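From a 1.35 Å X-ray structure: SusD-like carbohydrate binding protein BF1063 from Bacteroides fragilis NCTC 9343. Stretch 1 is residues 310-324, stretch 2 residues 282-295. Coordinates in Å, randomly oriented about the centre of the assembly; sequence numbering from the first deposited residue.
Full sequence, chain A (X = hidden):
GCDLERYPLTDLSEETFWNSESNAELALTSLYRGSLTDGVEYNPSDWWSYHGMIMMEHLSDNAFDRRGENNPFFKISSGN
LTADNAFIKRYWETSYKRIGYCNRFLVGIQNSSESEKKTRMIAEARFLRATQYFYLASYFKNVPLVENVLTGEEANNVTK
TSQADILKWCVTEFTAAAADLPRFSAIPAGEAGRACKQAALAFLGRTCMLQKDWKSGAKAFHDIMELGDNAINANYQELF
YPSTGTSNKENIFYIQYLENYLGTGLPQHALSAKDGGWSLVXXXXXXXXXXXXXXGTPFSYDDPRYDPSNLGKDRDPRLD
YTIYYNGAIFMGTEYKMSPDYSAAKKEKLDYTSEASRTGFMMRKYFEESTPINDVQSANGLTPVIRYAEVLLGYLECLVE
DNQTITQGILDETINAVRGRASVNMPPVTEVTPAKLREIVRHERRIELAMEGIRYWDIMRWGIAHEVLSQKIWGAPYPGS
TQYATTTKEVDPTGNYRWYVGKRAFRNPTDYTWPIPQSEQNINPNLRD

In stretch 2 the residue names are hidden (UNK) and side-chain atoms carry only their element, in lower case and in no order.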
# COMPACT_ATOMS: atom_id res chain seq x y z
N ASN A 310 -6.85 27.78 -0.46
CA ASN A 310 -5.82 27.03 0.27
C ASN A 310 -6.47 25.77 0.80
O ASN A 310 -6.97 25.71 1.91
CB ASN A 310 -5.20 27.87 1.37
CG ASN A 310 -4.02 27.16 2.02
OD1 ASN A 310 -3.83 25.92 1.89
ND2 ASN A 310 -3.19 27.94 2.71
N LEU A 311 -6.43 24.75 -0.03
CA LEU A 311 -7.19 23.54 0.27
C LEU A 311 -6.79 22.80 1.52
O LEU A 311 -7.63 22.10 2.08
CB LEU A 311 -7.14 22.58 -0.92
CG LEU A 311 -7.83 23.04 -2.20
CD1 LEU A 311 -7.79 21.91 -3.24
CD2 LEU A 311 -9.29 23.51 -1.98
N GLY A 312 -5.55 22.96 1.98
CA GLY A 312 -5.13 22.27 3.20
C GLY A 312 -5.24 23.07 4.47
O GLY A 312 -4.97 22.56 5.56
N LYS A 313 -5.67 24.32 4.36
CA LYS A 313 -5.72 25.20 5.52
C LYS A 313 -6.81 24.79 6.50
O LYS A 313 -7.95 24.51 6.12
CB LYS A 313 -5.96 26.65 5.06
CG LYS A 313 -6.01 27.66 6.23
CD LYS A 313 -6.19 29.08 5.74
CE LYS A 313 -6.27 30.05 6.94
NZ LYS A 313 -6.54 31.42 6.46
N ASP A 314 -6.43 24.75 7.78
CA ASP A 314 -7.34 24.40 8.88
C ASP A 314 -7.79 22.94 8.77
O ASP A 314 -8.82 22.54 9.31
CB ASP A 314 -8.55 25.35 8.96
CG ASP A 314 -9.10 25.50 10.37
OD1 ASP A 314 -8.64 24.78 11.28
OD2 ASP A 314 -9.96 26.40 10.57
N ARG A 315 -6.97 22.11 8.11
CA ARG A 315 -7.22 20.69 8.01
C ARG A 315 -6.12 19.90 8.68
O ARG A 315 -5.00 20.38 8.86
CB ARG A 315 -7.30 20.24 6.54
CG ARG A 315 -8.36 20.95 5.70
CD ARG A 315 -9.81 20.60 6.09
NE ARG A 315 -10.17 19.22 5.72
CZ ARG A 315 -10.40 18.81 4.49
NH1 ARG A 315 -10.28 19.63 3.46
NH2 ARG A 315 -10.70 17.54 4.27
N ASP A 316 -6.44 18.65 8.99
CA ASP A 316 -5.47 17.67 9.50
C ASP A 316 -4.14 17.90 8.76
O ASP A 316 -4.13 17.92 7.53
CB ASP A 316 -6.02 16.28 9.23
CG ASP A 316 -5.26 15.16 9.93
OD1 ASP A 316 -4.02 15.12 9.88
OD2 ASP A 316 -5.94 14.27 10.46
N PRO A 317 -3.01 18.04 9.49
CA PRO A 317 -1.73 18.25 8.83
C PRO A 317 -1.39 17.15 7.84
O PRO A 317 -0.63 17.42 6.89
CB PRO A 317 -0.72 18.28 10.00
CG PRO A 317 -1.52 18.73 11.14
CD PRO A 317 -2.88 18.12 10.95
N ARG A 318 -1.94 15.94 8.03
CA ARG A 318 -1.62 14.85 7.08
C ARG A 318 -2.14 15.10 5.68
O ARG A 318 -1.62 14.47 4.75
CB ARG A 318 -2.15 13.51 7.62
CG ARG A 318 -1.35 13.04 8.81
CD ARG A 318 -1.97 11.87 9.50
NE ARG A 318 -3.17 12.27 10.26
CZ ARG A 318 -3.89 11.46 11.01
NH1 ARG A 318 -3.56 10.19 11.16
NH2 ARG A 318 -4.97 11.93 11.63
N LEU A 319 -3.10 16.02 5.51
CA LEU A 319 -3.56 16.32 4.15
C LEU A 319 -2.42 16.95 3.36
O LEU A 319 -1.98 16.39 2.37
CB LEU A 319 -4.77 17.24 4.22
CG LEU A 319 -5.53 17.56 2.94
CD1 LEU A 319 -6.90 18.14 3.33
CD2 LEU A 319 -4.77 18.52 2.00
N ASP A 320 -1.89 18.08 3.84
CA ASP A 320 -0.77 18.69 3.13
C ASP A 320 0.47 17.80 3.15
O ASP A 320 1.28 17.89 2.22
CB ASP A 320 -0.45 20.10 3.72
CG ASP A 320 -1.39 21.18 3.23
OD1 ASP A 320 -1.81 21.11 2.04
OD2 ASP A 320 -1.66 22.14 4.02
N TYR A 321 0.65 16.95 4.15
CA TYR A 321 1.81 16.04 4.10
C TYR A 321 1.70 15.00 2.99
O TYR A 321 2.70 14.53 2.48
CB TYR A 321 2.01 15.27 5.40
CG TYR A 321 2.30 16.10 6.63
CD1 TYR A 321 2.95 17.31 6.55
CD2 TYR A 321 2.02 15.62 7.91
CE1 TYR A 321 3.25 18.06 7.70
CE2 TYR A 321 2.29 16.35 9.06
CZ TYR A 321 2.90 17.57 8.94
OH TYR A 321 3.20 18.35 10.06
N THR A 322 0.48 14.65 2.62
CA THR A 322 0.23 13.53 1.71
C THR A 322 -0.07 13.90 0.27
O THR A 322 0.38 13.18 -0.65
CB THR A 322 -0.90 12.68 2.28
OG1 THR A 322 -0.51 12.26 3.62
CG2 THR A 322 -1.16 11.43 1.46
N ILE A 323 -0.78 15.00 0.07
CA ILE A 323 -1.19 15.42 -1.28
C ILE A 323 -0.92 16.88 -1.50
O ILE A 323 -0.77 17.64 -0.53
CB ILE A 323 -2.72 15.09 -1.52
CG1 ILE A 323 -3.64 15.94 -0.63
CG2 ILE A 323 -2.97 13.61 -1.30
CD1 ILE A 323 -5.15 15.72 -0.89
N TYR A 324 -0.88 17.29 -2.77
CA TYR A 324 -0.80 18.73 -3.10
C TYR A 324 -1.78 19.00 -4.25
O TYR A 324 -2.42 18.07 -4.79
CB TYR A 324 0.65 19.23 -3.31
CG TYR A 324 1.43 18.63 -4.45
CD1 TYR A 324 2.15 17.46 -4.26
CD2 TYR A 324 1.56 19.28 -5.66
CE1 TYR A 324 2.93 16.93 -5.24
CE2 TYR A 324 2.33 18.74 -6.68
CZ TYR A 324 3.00 17.58 -6.46
OH TYR A 324 3.76 17.05 -7.47
N UNK A 282 -2.72 10.10 -9.11
CA UNK A 282 -3.63 11.24 -8.94
C UNK A 282 -4.66 11.05 -7.81
O UNK A 282 -5.68 10.37 -7.99
c UNK A 282 -4.42 11.45 -10.26
n UNK A 282 -2.30 12.09 -11.38
o UNK A 282 -4.12 11.61 -12.61
c UNK A 282 -3.58 11.69 -11.52
N UNK A 283 -4.42 11.62 -6.62
CA UNK A 283 -5.41 11.53 -5.55
C UNK A 283 -6.76 12.08 -5.96
O UNK A 283 -6.83 12.98 -6.78
c UNK A 283 -4.78 12.36 -4.42
c UNK A 283 -3.20 12.30 -6.21
c UNK A 283 -3.29 12.30 -4.70
N UNK A 284 -7.81 11.52 -5.41
CA UNK A 284 -9.17 11.90 -5.71
C UNK A 284 -9.83 12.77 -4.66
O UNK A 284 -9.42 12.81 -3.49
c UNK A 284 -10.03 10.64 -5.86
N UNK A 285 -10.90 13.45 -5.06
CA UNK A 285 -11.69 14.29 -4.14
C UNK A 285 -12.12 13.54 -2.90
O UNK A 285 -12.14 14.12 -1.82
c UNK A 285 -12.93 14.89 -4.84
N UNK A 286 -12.56 12.28 -3.01
CA UNK A 286 -13.09 11.61 -1.82
C UNK A 286 -12.03 11.47 -0.74
O UNK A 286 -12.36 11.49 0.45
c UNK A 286 -14.51 9.67 -1.10
o UNK A 286 -14.09 8.64 -0.54
o UNK A 286 -15.60 10.22 -0.81
c UNK A 286 -13.67 10.24 -2.18
N UNK A 287 -10.75 11.31 -1.12
CA UNK A 287 -9.68 11.33 -0.10
C UNK A 287 -9.50 12.76 0.44
O UNK A 287 -9.44 12.96 1.66
c UNK A 287 -5.87 10.43 -0.42
c UNK A 287 -7.15 10.97 0.25
c UNK A 287 -8.37 10.81 -0.66
c UNK A 287 -7.34 10.30 1.64
N UNK A 288 -9.35 13.74 -0.45
CA UNK A 288 -9.25 15.12 -0.01
C UNK A 288 -10.31 15.50 1.03
O UNK A 288 -10.00 16.17 2.02
c UNK A 288 -10.97 19.42 -0.40
c UNK A 288 -8.51 18.21 -0.15
c UNK A 288 -10.78 18.12 -0.89
c UNK A 288 -9.55 17.50 -0.77
c UNK A 288 -8.73 19.49 0.31
c UNK A 288 -9.92 20.06 0.21
o UNK A 288 -10.06 21.37 0.70
c UNK A 288 -9.31 16.09 -1.21
N UNK A 289 -11.54 15.08 0.82
CA UNK A 289 -12.67 15.40 1.68
C UNK A 289 -12.70 14.64 3.00
O UNK A 289 -13.47 14.99 3.89
o UNK A 289 -15.90 14.52 -0.97
c UNK A 289 -15.18 15.50 -1.27
c UNK A 289 -13.97 15.12 0.92
c UNK A 289 -14.17 16.02 -0.28
o UNK A 289 -15.23 16.06 -2.37
N UNK A 290 -11.87 13.61 3.13
CA UNK A 290 -11.93 12.74 4.29
C UNK A 290 -11.24 13.33 5.53
O UNK A 290 -11.64 13.05 6.66
o UNK A 290 -11.67 10.44 4.96
c UNK A 290 -11.36 11.35 3.92
N UNK A 291 -10.20 14.13 5.34
CA UNK A 291 -9.43 14.67 6.43
C UNK A 291 -10.29 15.58 7.31
O UNK A 291 -11.07 16.39 6.82
c UNK A 291 -8.24 15.47 5.90
c UNK A 291 -5.26 13.27 5.07
c UNK A 291 -7.23 14.66 5.14
c UNK A 291 -5.40 13.15 3.72
c UNK A 291 -6.42 13.77 3.08
o UNK A 291 -4.46 12.39 3.02
c UNK A 291 -7.33 14.52 3.78
c UNK A 291 -6.18 14.05 5.77
N UNK A 292 -10.18 15.45 8.62
CA UNK A 292 -10.90 16.36 9.50
C UNK A 292 -10.38 17.79 9.43
O UNK A 292 -9.31 18.06 8.93
c UNK A 292 -10.77 15.86 10.93
c UNK A 292 -10.96 13.76 12.39
o UNK A 292 -10.16 14.27 13.19
o UNK A 292 -11.44 12.62 12.57
c UNK A 292 -11.47 14.54 11.17
N UNK A 293 -11.18 18.73 9.98
CA UNK A 293 -10.66 20.03 10.29
C UNK A 293 -9.70 19.83 11.47
O UNK A 293 -9.71 18.81 12.16
c UNK A 293 -13.97 21.10 9.44
c UNK A 293 -14.23 22.30 7.41
c UNK A 293 -12.64 21.43 9.51
c UNK A 293 -11.79 21.00 10.68
c UNK A 293 -12.91 22.68 7.47
c UNK A 293 -14.76 21.51 8.37
c UNK A 293 -12.11 22.25 8.52
N UNK A 294 -8.90 20.84 11.75
CA UNK A 294 -7.90 20.79 12.82
C UNK A 294 -8.50 20.53 14.20
O UNK A 294 -7.82 19.95 15.05
c UNK A 294 -7.12 22.11 12.85
c UNK A 294 -6.15 22.21 11.75
c UNK A 294 -4.02 22.62 12.99
n UNK A 294 -2.62 22.08 13.12
c UNK A 294 -4.81 21.66 12.10
N UNK A 295 -9.74 20.95 14.45
CA UNK A 295 -10.39 20.66 15.73
C UNK A 295 -11.00 19.25 15.81
O UNK A 295 -11.70 18.91 16.77
c UNK A 295 -11.46 21.73 16.07
o UNK A 295 -12.70 20.88 14.20
o UNK A 295 -13.68 22.34 15.54
c UNK A 295 -12.69 21.64 15.20
O HOH W 1 -2.83 11.11 4.72
O HOH W 2 -8.46 13.50 9.74
O HOH W 3 -10.57 23.72 13.00

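Position 282 has two side-chain carbons, the second carrying one oxygen and one nitrogen, and it does not touch stretch 1. It is Asn282. At 283 three carbons close a ring onto the backbone nitrogen, beside the side chain of Ile323. This is Pro283; its CG lies 3.7 Å from Ile323 CG2.

Position 284 has a single side-chain carbon; its CA-to-CB bond points away from stretch 1. It is Ala284, at the N-cap position, right before a helix. Position 285 also has one carbon and no contact: Ala285. Position 286 has two carbons, the second carrying two oxygens, out of reach of stretch 1. It is Asp286.

Position 287 has four carbons, forked at the second, with one branch end near Ile323. The fork identifies Leu287, whose CD2 is 4.4 Å from Ile323 CG2.

Position 288 has one carbon, then a six-carbon ring bearing an oxygen. The side chain reaches Leu311, Arg315, Leu319 and Ile323. It is Tyr288. Its OH donates a hydrogen bond to Leu311 O (2.9 Å), and its CE1 lies 3.7 Å from Leu311 CB and 3.8 Å from Leu319 CD1.

Position 289 has three carbons, the third carrying two oxygens, and its CA-to-CB bond points away. It is Glu289. Position 290 has one carbon then one oxygen; its CA-to-CB bond also points away: Ser290.

Position 291 again has one carbon and a six-carbon ring with an oxygen, here packed against Arg318, Leu319 and Thr322. It is Tyr291. Leu319 CB sits 3.7 Å from the ring centroid, a CH-pi contact over the face. A water joins Tyr291 OH (2.7 Å) to Thr322 OG1 (2.8 Å).

Position 292 has three carbons, the third carrying two oxygens. Its CA-to-CB bond points away, but its backbone meets stretch 1. It is Glu292; its O accepts from Asp316 N at 2.9 Å. A water links Glu292 N to Asp316 OD2.

Position 293 has one carbon and a six-carbon ring without oxygen, near Arg315. It is Phe293. Its CD1 is 3.7 Å from Arg315 CD.

Position 294 has four carbons in a row ending in nitrogen, running past Asp314, Arg315 and Pro317. It is Lys294. Its N donates to Asp314 O (3.0 Å), and its NZ lies 4.0 Å from Pro317 CG.

Position 295 has two carbons, the second carrying two oxygens, and the side chain makes no contact with stretch 1. It is Asp295. A water connects its N to Asp314 OD1.

The contact centers on Arg315. Its backbone forms a single beta bridge with Phe293, flanked by the bonds from Asp316 N and Lys294 N. The CA-to-CB bond of Arg315 points away overall, but the end of its side chain comes nearer to stretch 2. Arg315 NH2 donates to Tyr288 O (2.7 Å) and Tyr291 O (2.8 Å), and Arg315 NE also donates to Tyr291 O (3.2 Å). The guanidinium thus ties together two carbonyls of the hidden segment. Arg315 CZ also lies over the Tyr288 ring, 4.8 Å from the centroid, a cation-pi contact. Leu319 and Ile323 add apolar packing.

Stretch 2 282-295: NPAADLYESYEFKD
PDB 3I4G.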